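Long-range contacts in putative acyl-[acyl-carrier-protein]--UDP-N-acetylglucosamine O-acyltransferase (Bacteroides fragilis, PDB 4R36), which probably transfers an acyl chain from acyl carrier protein to UDP-N-acetylglucosamine: residues 246-250 and 263-267; 83-88 and 113-117; 65-69 and 95-100. All blocks are in the same frame, centred on the assembly; numbering follows the deposited sequence.

Interaction 1: 246-250 and 263-267; sequences LTKVE and VDFIR
Leu246 and Val263 have the nearest CA atoms across two antiparallel helical segments, whose axes pass 11.0 Å apart at 169° between their N-to-C directions. No backbone hydrogen bond joins the helices; side chains fill the gap. Leu246 reaches the opposite backbone: its CD1 lies 3.7 Å from Arg267 N and also packs on CB of that arginine, while Ile266 CG2 meets the same methyl at 3.9 Å. Nearly one turn on, Val249 and Val263 run alongside one another in opposing senses, with Val249 CG1 and Val263 CG2 touching at 3.7 Å.

A salt bridge closes the exposed side of this apolar seam. Arg267 leaves its helix with CG anti to the backbone N (chi1 -174°) and then bends at chi3, which swings the guanidinium across to the extended Glu250. The grip is end-on and twofold: Arg267 NH2 donates to Glu250 OE1 at 2.8 Å in a nearly straight bond, and Arg267 NH1 donates to Glu250 OE2 at 3.0 Å. Both oxygens lie close to the guanidinium plane, yet both are approached from above the carboxylate plane, because the two flat groups are turned 55° against each other. Val263 CG1 sits over one face of the guanidinium, toward its rim, and lies 3.5 Å from Glu250 OE2, placing the ion pair directly beside the hydrocarbon layer. Arg267 NH2 also donates to a water that has a weak link to Thr247 OG1, whose stronger partner is Ser243 O, one turn back.

Helix 222-237 adds to the packing, with Ala231 and Ile234 against Val249 and Ile235 against Ile266. Such antiparallel pairing of successive helices belongs to the C-terminal helical domain that follows the left-handed beta-helix in LpxA enzymes.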
loop_
_atom_site.group_PDB
_atom_site.type_symbol
_atom_site.label_atom_id
_atom_site.label_comp_id
_atom_site.label_asym_id
_atom_site.label_seq_id
_atom_site.Cartn_x
_atom_site.Cartn_y
_atom_site.Cartn_z
ATOM N N LEU A 246 -8.061 30.346 20.940
ATOM C CA LEU A 246 -7.932 31.188 19.778
ATOM C C LEU A 246 -8.041 32.648 20.174
ATOM O O LEU A 246 -7.309 33.467 19.656
ATOM C CB LEU A 246 -8.876 30.790 18.693
ATOM C CG LEU A 246 -8.813 29.358 18.142
ATOM C CD1 LEU A 246 -9.894 29.120 17.079
ATOM C CD2 LEU A 246 -7.441 29.036 17.612
ATOM N N THR A 247 -8.896 32.951 21.132
ATOM C CA THR A 247 -8.927 34.298 21.724
ATOM C C THR A 247 -7.582 34.704 22.234
ATOM O O THR A 247 -7.125 35.806 21.925
ATOM C CB THR A 247 -9.976 34.378 22.845
ATOM O OG1 THR A 247 -11.246 34.174 22.260
ATOM C CG2 THR A 247 -9.938 35.738 23.603
ATOM N N LYS A 248 -6.914 33.857 23.015
ATOM C CA LYS A 248 -5.649 34.197 23.558
ATOM C C LYS A 248 -4.536 34.340 22.499
ATOM O O LYS A 248 -3.662 35.262 22.561
ATOM C CB LYS A 248 -5.232 33.172 24.581
ATOM C CG LYS A 248 -3.969 33.537 25.380
ATOM C CD LYS A 248 -3.734 32.547 26.490
ATOM C CE LYS A 248 -2.804 33.151 27.526
ATOM N NZ LYS A 248 -1.978 32.099 28.131
ATOM N N VAL A 249 -4.549 33.450 21.499
ATOM C CA VAL A 249 -3.629 33.592 20.377
ATOM C C VAL A 249 -3.798 34.964 19.714
ATOM O O VAL A 249 -2.800 35.645 19.423
ATOM C CB VAL A 249 -3.849 32.491 19.295
ATOM C CG1 VAL A 249 -3.046 32.853 18.040
ATOM C CG2 VAL A 249 -3.438 31.118 19.808
ATOM N N GLU A 250 -5.033 35.339 19.442
ATOM C CA GLU A 250 -5.304 36.638 18.838
ATOM C C GLU A 250 -4.837 37.810 19.717
ATOM O O GLU A 250 -4.405 38.814 19.203
ATOM C CB GLU A 250 -6.770 36.805 18.490
ATOM C CG GLU A 250 -7.155 35.939 17.303
ATOM C CD GLU A 250 -8.608 35.962 16.882
ATOM O OE1 GLU A 250 -9.532 35.940 17.699
ATOM O OE2 GLU A 250 -8.872 35.946 15.637
ATOM N N VAL A 263 -5.412 30.489 13.097
ATOM C CA VAL A 263 -6.688 30.793 13.773
ATOM C C VAL A 263 -7.914 30.512 12.904
ATOM O O VAL A 263 -8.862 29.864 13.306
ATOM C CB VAL A 263 -6.673 32.237 14.347
ATOM C CG1 VAL A 263 -8.052 32.631 14.810
ATOM C CG2 VAL A 263 -5.636 32.332 15.452
ATOM N N ASP A 264 -7.908 31.014 11.702
ATOM C CA ASP A 264 -9.018 30.831 10.807
ATOM C C ASP A 264 -9.243 29.327 10.511
ATOM O O ASP A 264 -10.394 28.877 10.478
ATOM C CB ASP A 264 -8.701 31.509 9.473
ATOM C CG ASP A 264 -9.958 31.690 8.618
ATOM O OD1 ASP A 264 -10.764 32.593 8.903
ATOM O OD2 ASP A 264 -10.204 30.882 7.724
ATOM N N PHE A 265 -8.142 28.620 10.212
ATOM C CA PHE A 265 -8.227 27.223 9.931
ATOM C C PHE A 265 -8.936 26.450 11.071
ATOM O O PHE A 265 -9.895 25.734 10.842
ATOM C CB PHE A 265 -6.834 26.612 9.714
ATOM C CG PHE A 265 -6.882 25.158 9.281
ATOM C CD1 PHE A 265 -7.125 24.153 10.186
ATOM C CD2 PHE A 265 -6.618 24.794 7.973
ATOM C CE1 PHE A 265 -7.137 22.804 9.807
ATOM C CE2 PHE A 265 -6.623 23.458 7.577
ATOM C CZ PHE A 265 -6.856 22.458 8.491
ATOM N N ILE A 266 -8.504 26.689 12.314
ATOM C CA ILE A 266 -9.087 25.969 13.448
ATOM C C ILE A 266 -10.511 26.431 13.722
ATOM O O ILE A 266 -11.419 25.609 13.946
ATOM C CB ILE A 266 -8.214 26.103 14.679
ATOM C CG1 ILE A 266 -6.825 25.473 14.354
ATOM C CG2 ILE A 266 -8.868 25.513 15.918
ATOM C CD1 ILE A 266 -5.737 25.817 15.332
ATOM N N ARG A 267 -10.691 27.740 13.730
ATOM C CA ARG A 267 -11.979 28.312 14.028
ATOM C C ARG A 267 -13.044 27.798 13.063
ATOM O O ARG A 267 -14.172 27.498 13.470
ATOM C CB ARG A 267 -11.882 29.849 13.934
ATOM C CG ARG A 267 -13.148 30.509 14.383
ATOM C CD ARG A 267 -12.925 32.008 14.555
ATOM N NE ARG A 267 -12.317 32.314 15.845
ATOM C CZ ARG A 267 -11.535 33.365 16.079
ATOM N NH1 ARG A 267 -11.178 34.169 15.101
ATOM N NH2 ARG A 267 -11.053 33.582 17.315
HETATM O O HOH W 1 -12.356 32.258 19.783
#

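Interaction 2: 83-88 and 113-117; sequences GAIPQD and NRGTA
Gly83 lies beside Asn113, and its O is near the guanidinium edge of Arg114 without a direct bond; a water donates to it and accepts from Arg114 NE. The carbonyl of Ala84 makes the direct backbone bond, accepting from Arg114 N at 2.9 Å, and it also receives a CA-H...O contact from Asn113 CA. Ile85 lays CG2 3.7 Å from Arg114 NH2. Arg114 gets there with CG between its backbone N and carbonyl carbon (chi1 68°) and an extended chain beyond, and its NH1 is bonded to Ser96 OG. Pro86 is wedged against the second loop: its CG packs 3.4 Å from Thr116 CG2 and rests against the carbonyl oxygens of Arg114 and Gly115. At Gln87 the backbone N is joined through a water to Asn113 OD1, 2.7 Å from that water. Asp88 OD2 meets Thr116 OG1 through another water; Asp88 OD1 makes a salt bridge with Lys90, and Thr116 OG1 is bonded to Asp139. Lys90, and His138, against which Asp88 and Thr116 pack, both bind UDP-N-acetylglucosamine. The two loops follow strands 81-82 and 111-112, neighbours in one parallel sheet of the beta-helix, and Arg107 of a second subunit donates to Ile85 O.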
loop_
_atom_site.group_PDB
_atom_site.type_symbol
_atom_site.label_atom_id
_atom_site.label_comp_id
_atom_site.label_asym_id
_atom_site.label_seq_id
_atom_site.Cartn_x
_atom_site.Cartn_y
_atom_site.Cartn_z
ATOM N N GLY A 83 -8.417 9.254 -14.075
ATOM C CA GLY A 83 -9.760 9.427 -14.532
ATOM C C GLY A 83 -10.703 8.270 -14.431
ATOM O O GLY A 83 -11.848 8.380 -14.878
ATOM N N ALA A 84 -10.303 7.182 -13.779
ATOM C CA ALA A 84 -11.252 6.107 -13.574
ATOM C C ALA A 84 -12.437 6.554 -12.725
ATOM O O ALA A 84 -12.323 7.511 -11.906
ATOM C CB ALA A 84 -10.588 4.906 -12.955
ATOM N N ILE A 85 -13.574 5.894 -12.942
ATOM C CA ILE A 85 -14.769 6.211 -12.214
ATOM C C ILE A 85 -14.547 6.074 -10.686
ATOM O O ILE A 85 -13.699 5.277 -10.253
ATOM C CB ILE A 85 -15.991 5.405 -12.629
ATOM C CG1 ILE A 85 -15.774 3.899 -12.402
ATOM C CG2 ILE A 85 -16.324 5.729 -14.097
ATOM C CD1 ILE A 85 -17.010 3.101 -12.610
ATOM N N PRO A 86 -15.285 6.852 -9.886
ATOM C CA PRO A 86 -15.178 6.764 -8.466
ATOM C C PRO A 86 -15.294 5.336 -7.925
ATOM O O PRO A 86 -16.013 4.507 -8.446
ATOM C CB PRO A 86 -16.359 7.606 -7.962
ATOM C CG PRO A 86 -16.621 8.610 -9.040
ATOM C CD PRO A 86 -16.184 7.950 -10.319
ATOM N N GLN A 87 -14.612 5.075 -6.834
ATOM C CA GLN A 87 -14.801 3.883 -6.099
ATOM C C GLN A 87 -16.067 3.987 -5.196
ATOM O O GLN A 87 -16.572 3.013 -4.736
ATOM C CB GLN A 87 -13.523 3.535 -5.313
ATOM C CG GLN A 87 -12.325 3.189 -6.206
ATOM C CD GLN A 87 -11.104 2.819 -5.410
ATOM O OE1 GLN A 87 -10.814 3.403 -4.378
ATOM N NE2 GLN A 87 -10.340 1.976 -5.944
ATOM N N ASP A 88 -16.639 5.147 -5.068
ATOM C CA ASP A 88 -17.925 5.377 -4.359
ATOM C C ASP A 88 -19.120 4.656 -5.002
ATOM O O ASP A 88 -19.498 4.962 -6.115
ATOM C CB ASP A 88 -18.143 6.886 -4.401
ATOM C CG ASP A 88 -19.289 7.361 -3.540
ATOM O OD1 ASP A 88 -20.025 6.502 -2.976
ATOM O OD2 ASP A 88 -19.427 8.583 -3.456
ATOM N N ASN A 113 -9.051 9.208 -9.321
ATOM C CA ASN A 113 -10.360 8.937 -9.839
ATOM C C ASN A 113 -11.068 10.266 -10.158
ATOM O O ASN A 113 -10.896 11.265 -9.466
ATOM C CB ASN A 113 -11.239 8.141 -8.855
ATOM C CG ASN A 113 -10.687 6.782 -8.387
ATOM O OD1 ASN A 113 -11.190 6.271 -7.382
ATOM N ND2 ASN A 113 -9.733 6.202 -9.066
ATOM N N ARG A 114 -11.943 10.256 -11.168
ATOM C CA ARG A 114 -12.808 11.367 -11.400
ATOM C C ARG A 114 -13.869 11.544 -10.352
ATOM O O ARG A 114 -14.081 10.687 -9.446
ATOM C CB ARG A 114 -13.416 11.313 -12.823
ATOM C CG ARG A 114 -14.403 10.208 -13.170
ATOM C CD ARG A 114 -14.701 10.401 -14.673
ATOM N NE ARG A 114 -15.608 9.432 -15.292
ATOM C CZ ARG A 114 -16.933 9.560 -15.440
ATOM N NH1 ARG A 114 -17.597 10.536 -14.909
ATOM N NH2 ARG A 114 -17.618 8.624 -16.084
ATOM N N GLY A 115 -14.563 12.657 -10.440
ATOM C CA GLY A 115 -15.506 13.074 -9.380
ATOM C C GLY A 115 -16.885 12.368 -9.371
ATOM O O GLY A 115 -17.182 11.536 -10.227
ATOM N N THR A 116 -17.708 12.738 -8.391
ATOM C CA THR A 116 -19.104 12.299 -8.300
ATOM C C THR A 116 -19.994 13.564 -8.312
ATOM O O THR A 116 -19.493 14.685 -8.270
ATOM C CB THR A 116 -19.411 11.556 -7.006
ATOM O OG1 THR A 116 -19.314 12.450 -5.875
ATOM C CG2 THR A 116 -18.538 10.363 -6.830
ATOM N N ALA A 117 -21.309 13.377 -8.257
ATOM C CA ALA A 117 -22.246 14.501 -8.159
ATOM C C ALA A 117 -22.039 15.340 -6.910
ATOM O O ALA A 117 -22.501 16.453 -6.826
ATOM C CB ALA A 117 -23.673 13.981 -8.170
HETATM O O HOH W 2 -13.679 7.671 -16.608
HETATM O O HOH W 3 -8.089 6.263 -11.527
HETATM O O HOH W 4 -12.973 7.288 -5.589
HETATM O O HOH W 5 -20.491 11.032 -3.820
#

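Interaction 3: 65-69 and 95-100; sequences LYGSR and ESTAEI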
loop_
_atom_site.group_PDB
_atom_site.type_symbol
_atom_site.label_atom_id
_atom_site.label_comp_id
_atom_site.label_asym_id
_atom_site.label_seq_id
_atom_site.Cartn_x
_atom_site.Cartn_y
_atom_site.Cartn_z
ATOM N N LEU A 65 -7.930 8.292 -18.734
ATOM C CA LEU A 65 -9.292 7.889 -19.038
ATOM C C LEU A 65 -10.296 9.051 -19.183
ATOM O O LEU A 65 -10.016 10.229 -18.850
ATOM C CB LEU A 65 -9.770 6.909 -17.953
ATOM C CG LEU A 65 -8.891 5.692 -17.628
ATOM C CD1 LEU A 65 -9.595 4.876 -16.532
ATOM C CD2 LEU A 65 -8.674 4.855 -18.875
ATOM N N TYR A 66 -11.444 8.694 -19.735
ATOM C CA TYR A 66 -12.562 9.580 -19.953
ATOM C C TYR A 66 -12.745 10.538 -18.773
ATOM O O TYR A 66 -12.960 10.106 -17.612
ATOM C CB TYR A 66 -13.802 8.677 -20.089
ATOM C CG TYR A 66 -15.073 9.397 -20.368
ATOM C CD1 TYR A 66 -15.857 9.889 -19.343
ATOM C CD2 TYR A 66 -15.539 9.561 -21.701
ATOM C CE1 TYR A 66 -17.062 10.518 -19.602
ATOM C CE2 TYR A 66 -16.749 10.217 -21.957
ATOM C CZ TYR A 66 -17.494 10.698 -20.932
ATOM O OH TYR A 66 -18.682 11.337 -21.167
ATOM N N GLY A 67 -12.628 11.830 -19.070
ATOM C CA GLY A 67 -12.839 12.853 -18.084
ATOM C C GLY A 67 -11.560 13.471 -17.551
ATOM O O GLY A 67 -11.619 14.338 -16.693
ATOM N N SER A 68 -10.418 12.999 -17.983
ATOM C CA SER A 68 -9.155 13.564 -17.501
ATOM C C SER A 68 -8.848 14.901 -18.114
ATOM O O SER A 68 -9.138 15.135 -19.311
ATOM C CB SER A 68 -8.000 12.657 -17.799
ATOM O OG SER A 68 -8.146 11.347 -17.226
ATOM N N ARG A 69 -8.250 15.767 -17.287
ATOM C CA ARG A 69 -7.808 17.073 -17.667
ATOM C C ARG A 69 -6.437 17.277 -17.087
ATOM O O ARG A 69 -6.255 17.269 -15.842
ATOM C CB ARG A 69 -8.742 18.118 -17.115
ATOM C CG ARG A 69 -10.220 17.941 -17.443
ATOM C CD ARG A 69 -10.528 18.305 -18.891
ATOM N NE ARG A 69 -11.936 18.133 -19.190
ATOM C CZ ARG A 69 -12.503 17.071 -19.744
ATOM N NH1 ARG A 69 -11.810 15.992 -20.053
ATOM N NH2 ARG A 69 -13.812 17.087 -19.987
ATOM N N GLU A 95 -21.545 12.590 -15.278
ATOM C CA GLU A 95 -20.338 13.225 -15.819
ATOM C C GLU A 95 -19.480 13.882 -14.713
ATOM O O GLU A 95 -20.016 14.504 -13.750
ATOM C CB GLU A 95 -20.708 14.320 -16.853
ATOM C CG GLU A 95 -21.219 13.778 -18.176
ATOM C CD GLU A 95 -20.218 12.866 -18.842
ATOM O OE1 GLU A 95 -19.025 13.150 -18.817
ATOM O OE2 GLU A 95 -20.611 11.848 -19.380
ATOM N N SER A 96 -18.165 13.731 -14.837
ATOM C CA SER A 96 -17.246 14.311 -13.878
ATOM C C SER A 96 -15.866 14.323 -14.512
ATOM O O SER A 96 -15.665 13.773 -15.584
ATOM C CB SER A 96 -17.294 13.484 -12.541
ATOM O OG SER A 96 -16.733 12.210 -12.779
ATOM N N THR A 97 -14.899 14.980 -13.846
ATOM C CA THR A 97 -13.551 15.005 -14.281
ATOM C C THR A 97 -12.540 14.557 -13.206
ATOM O O THR A 97 -12.872 14.545 -12.001
ATOM C CB THR A 97 -13.137 16.425 -14.688
ATOM O OG1 THR A 97 -13.448 17.302 -13.634
ATOM C CG2 THR A 97 -13.918 16.857 -15.930
ATOM N N ALA A 98 -11.336 14.305 -13.671
ATOM C CA ALA A 98 -10.117 14.111 -12.835
ATOM C C ALA A 98 -9.116 15.016 -13.446
ATOM O O ALA A 98 -8.856 14.932 -14.672
ATOM C CB ALA A 98 -9.640 12.675 -12.869
ATOM N N GLU A 99 -8.541 15.907 -12.641
ATOM C CA GLU A 99 -7.738 16.976 -13.165
ATOM C C GLU A 99 -6.437 17.127 -12.446
ATOM O O GLU A 99 -6.392 17.062 -11.224
ATOM C CB GLU A 99 -8.471 18.331 -13.031
ATOM C CG GLU A 99 -9.923 18.267 -13.485
ATOM C CD GLU A 99 -10.681 19.609 -13.509
ATOM O OE1 GLU A 99 -10.116 20.689 -13.293
ATOM O OE2 GLU A 99 -11.905 19.576 -13.691
ATOM N N ILE A 100 -5.383 17.359 -13.197
ATOM C CA ILE A 100 -4.122 17.827 -12.617
ATOM C C ILE A 100 -3.702 19.079 -13.343
ATOM O O ILE A 100 -4.038 19.264 -14.518
ATOM C CB ILE A 100 -2.986 16.749 -12.644
ATOM C CG1 ILE A 100 -2.318 16.646 -14.009
ATOM C CG2 ILE A 100 -3.509 15.403 -12.172
ATOM C CD1 ILE A 100 -1.230 15.623 -14.083
#
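Arg69 and Glu99 stand side by side on neighbouring parallel strands, their CA atoms 4.5 Å apart. Arg69 CB touches Glu99 CG at 3.8 Å, and Arg69 CG stays near both Glu99 CG and Thr97 CG2. Beyond CG the chain bends at chi2 (-75°). Past CD, Arg69 NE lies 4.0 Å from Thr97 CG2, and that methyl sits over one face of the guanidinium, toward its rim. At the tip, NH1 turns back to donate to Ser68 O from above the carbonyl plane, while NH2 is hydrogen-bonded to Asn49 OD1. The Glu99 carboxylate is held elsewhere, accepting from Thr97 OG1 on the anti lone pair of OE2 and forming a salt bridge with Arg121.

Strands 68-70 and 97-100 are adjacent rungs of one parallel face of the left-handed beta-helix built from hexapeptide repeats. Their backbones alternate as donors and acceptors: Ala98 N to Gly67 O, Arg69 N to Ala98 O at 2.8 Å, and Ile100 N to Arg69 O. The chain enters strand 68-70 through a type II beta turn from Leu65 to Ser68, whose Leu65 O accepts both Ser68 N and Ser68 OG.

From the second position of that turn, Tyr66 OH donates to Glu95 OE2 at 2.7 Å, on the syn side of the carboxylate. The ring and carboxylate planes are 64° apart, and Glu95 OE2 lies at the ring's edge.

In the fold
Interactions 2 and 3 form one continuous patch, their centres 9 Å apart, and their segments alternate along the chain as successive coils of a beta-helix require. Ser96 of interaction 3 joins them: its OG lies 2.8 Å from Arg114 NH1 and 2.7 Å from Gly115 O, while Gly115 N probably donates to Thr97 O. The patch borders the substrate site, with the side chain of Asp88 about 3 Å from that of His138 and the Ser96 side chain about 7 Å from the same histidine. Interaction 1 stands apart in the helical domain, its centre 35 Å from that of interaction 2 and away from the substrate-binding residues.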